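Local coordinates for protein Cwp19 (Clostridioides difficile, PDB 5OQ3) that probably hydrolyses cell-wall peptidoglycan through this TIM-barrel glycoside hydrolase domain, the full-length protein possibly also having N-acetylmuramoyl-L-alanine amidase activity, at residues Q72-S77 against R168-D173. Sequence-based numbering, arbitrary orientation.
Sequences QVRPKS and RKYIVD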
loop_
_atom_site.group_PDB
_atom_site.type_symbol
_atom_site.label_atom_id
_atom_site.label_comp_id
_atom_site.label_asym_id
_atom_site.label_seq_id
_atom_site.Cartn_x
_atom_site.Cartn_y
_atom_site.Cartn_z
ATOM N N GLN A 72 -4.981 6.251 -2.460
ATOM C CA GLN A 72 -3.564 6.540 -2.732
ATOM C C GLN A 72 -3.347 8.029 -2.903
ATOM O O GLN A 72 -3.547 8.576 -3.966
ATOM C CB GLN A 72 -3.149 5.750 -3.981
ATOM C CG GLN A 72 -1.661 5.660 -4.234
ATOM C CD GLN A 72 -1.344 4.773 -5.397
ATOM O OE1 GLN A 72 -2.149 4.676 -6.335
ATOM N NE2 GLN A 72 -0.156 4.150 -5.381
ATOM N N VAL A 73 -2.934 8.669 -1.802
ATOM C CA VAL A 73 -2.706 10.096 -1.758
ATOM C C VAL A 73 -1.296 10.507 -2.198
ATOM O O VAL A 73 -1.059 11.670 -2.476
ATOM C CB VAL A 73 -3.041 10.702 -0.384
ATOM C CG1 VAL A 73 -4.505 10.450 -0.003
ATOM C CG2 VAL A 73 -2.111 10.260 0.733
ATOM N N ARG A 74 -0.374 9.534 -2.190
ATOM C CA ARG A 74 1.028 9.717 -2.664
ATOM C C ARG A 74 1.380 8.557 -3.578
ATOM O O ARG A 74 2.057 7.617 -3.162
ATOM C CB ARG A 74 1.988 9.758 -1.485
ATOM C CG ARG A 74 3.466 9.917 -1.831
ATOM C CD ARG A 74 4.304 9.714 -0.592
ATOM N NE ARG A 74 5.725 9.669 -0.855
ATOM C CZ ARG A 74 6.557 10.702 -0.804
ATOM N NH1 ARG A 74 6.118 11.912 -0.568
ATOM N NH2 ARG A 74 7.878 10.487 -0.965
ATOM N N PRO A 75 0.941 8.637 -4.848
ATOM C CA PRO A 75 1.304 7.590 -5.782
ATOM C C PRO A 75 2.714 7.668 -6.311
ATOM O O PRO A 75 3.259 6.628 -6.700
ATOM C CB PRO A 75 0.323 7.791 -6.928
ATOM C CG PRO A 75 -0.043 9.225 -6.892
ATOM C CD PRO A 75 -0.095 9.522 -5.419
ATOM N N LYS A 76 3.328 8.856 -6.292
ATOM C CA LYS A 76 4.598 9.070 -7.010
ATOM C C LYS A 76 5.317 10.313 -6.475
ATOM O O LYS A 76 5.437 11.332 -7.168
ATOM C CB LYS A 76 4.320 9.163 -8.503
ATOM C CG LYS A 76 5.549 9.206 -9.371
ATOM C CD LYS A 76 5.128 9.461 -10.806
ATOM C CE LYS A 76 6.299 9.968 -11.598
ATOM N NZ LYS A 76 5.845 10.648 -12.827
ATOM N N SER A 77 5.771 10.211 -5.217
ATOM C CA SER A 77 6.446 11.333 -4.496
ATOM C C SER A 77 5.709 12.674 -4.690
ATOM O O SER A 77 6.328 13.719 -4.887
ATOM C CB SER A 77 7.917 11.487 -4.921
ATOM O OG SER A 77 8.549 12.502 -4.149
ATOM N N ARG A 168 14.404 9.120 5.694
ATOM C CA ARG A 168 13.397 8.626 6.612
ATOM C C ARG A 168 12.652 9.788 7.285
ATOM O O ARG A 168 11.434 9.766 7.402
ATOM C CB ARG A 168 14.003 7.643 7.621
ATOM C CG ARG A 168 14.507 6.362 6.942
ATOM C CD ARG A 168 14.998 5.318 7.909
ATOM N NE ARG A 168 16.139 5.696 8.689
ATOM C CZ ARG A 168 17.368 5.310 8.475
ATOM N NH1 ARG A 168 18.289 5.631 9.344
ATOM N NH2 ARG A 168 17.709 4.680 7.370
ATOM N N LYS A 169 13.404 10.791 7.724
ATOM C CA LYS A 169 12.782 11.955 8.339
ATOM C C LYS A 169 11.840 12.650 7.380
ATOM O O LYS A 169 10.761 13.102 7.791
ATOM C CB LYS A 169 13.845 12.912 8.894
ATOM C CG LYS A 169 13.264 14.185 9.419
ATOM C CD LYS A 169 14.300 15.076 10.058
ATOM C CE LYS A 169 13.925 16.537 10.030
ATOM N NZ LYS A 169 12.647 16.812 10.721
ATOM N N TYR A 170 12.263 12.803 6.120
ATOM C CA TYR A 170 11.396 13.448 5.136
ATOM C C TYR A 170 10.089 12.660 4.926
ATOM O O TYR A 170 9.029 13.255 4.799
ATOM C CB TYR A 170 12.171 13.606 3.811
ATOM C CG TYR A 170 11.340 13.553 2.541
ATOM C CD1 TYR A 170 10.477 14.575 2.202
ATOM C CD2 TYR A 170 11.404 12.458 1.682
ATOM C CE1 TYR A 170 9.702 14.534 1.049
ATOM C CE2 TYR A 170 10.648 12.390 0.523
ATOM C CZ TYR A 170 9.785 13.419 0.221
ATOM O OH TYR A 170 8.991 13.332 -0.902
ATOM N N ILE A 171 10.184 11.348 4.843
ATOM C CA ILE A 171 8.970 10.535 4.718
ATOM C C ILE A 171 8.080 10.673 5.954
ATOM O O ILE A 171 6.863 10.904 5.829
ATOM C CB ILE A 171 9.298 9.103 4.353
ATOM C CG1 ILE A 171 9.954 9.036 2.970
ATOM C CG2 ILE A 171 8.041 8.223 4.408
ATOM C CD1 ILE A 171 10.702 7.750 2.715
ATOM N N VAL A 172 8.689 10.592 7.137
ATOM C CA VAL A 172 7.925 10.812 8.367
ATOM C C VAL A 172 7.210 12.168 8.348
ATOM O O VAL A 172 6.032 12.274 8.681
ATOM C CB VAL A 172 8.810 10.673 9.591
ATOM C CG1 VAL A 172 8.133 11.127 10.864
ATOM C CG2 VAL A 172 9.285 9.219 9.723
ATOM N N ASP A 173 7.965 13.205 7.989
ATOM C CA ASP A 173 7.395 14.538 7.979
ATOM C C ASP A 173 6.293 14.683 6.942
ATOM O O ASP A 173 5.338 15.415 7.147
ATOM C CB ASP A 173 8.525 15.569 7.732
ATOM C CG ASP A 173 9.503 15.697 8.912
ATOM O OD1 ASP A 173 9.193 15.204 10.044
ATOM O OD2 ASP A 173 10.615 16.267 8.708
#
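Arg74 and Tyr170 reach across a wide gap between the backbones, since the nearest CA atoms of the two segments, those of Ser77 and Ile171, are 9.6 Å apart. In this eight-stranded TIM barrel, Arg74 ends strand 68-74 and Ser77 lies in the loop that follows, while Tyr170 belongs to helix 165-181, which precedes strand 186-189. Arginine is long enough to span the gap: its chain is extended from CG to NE, with CG anti to the backbone N (chi1 179°), and brings the flat guanidinium up to the tyrosine hydroxyl. Arg74 NH2 donates to Tyr170 OH at 3.1 Å (N-H...O 153°), with the oxygen at the guanidinium edge and almost in its plane. NE turns instead to the carbonyl of Asn124, and this second bond helps fix the rotation of the group. The tyrosine ring meets the guanidinium obliquely, their planes 60° apart. Its length carries the hydroxyl out from the helix into a buried polar cluster, where it also bonds Asn86. Ser77 is small enough to lie against a guanidinium face: Ser77 OG, which bonds the hydroxyl of Tyr160, sits 3.4 Å from Tyr170 OH, and Ser77 CA lies over the centre of the Arg74 guanidinium, 3.7 Å above its plane.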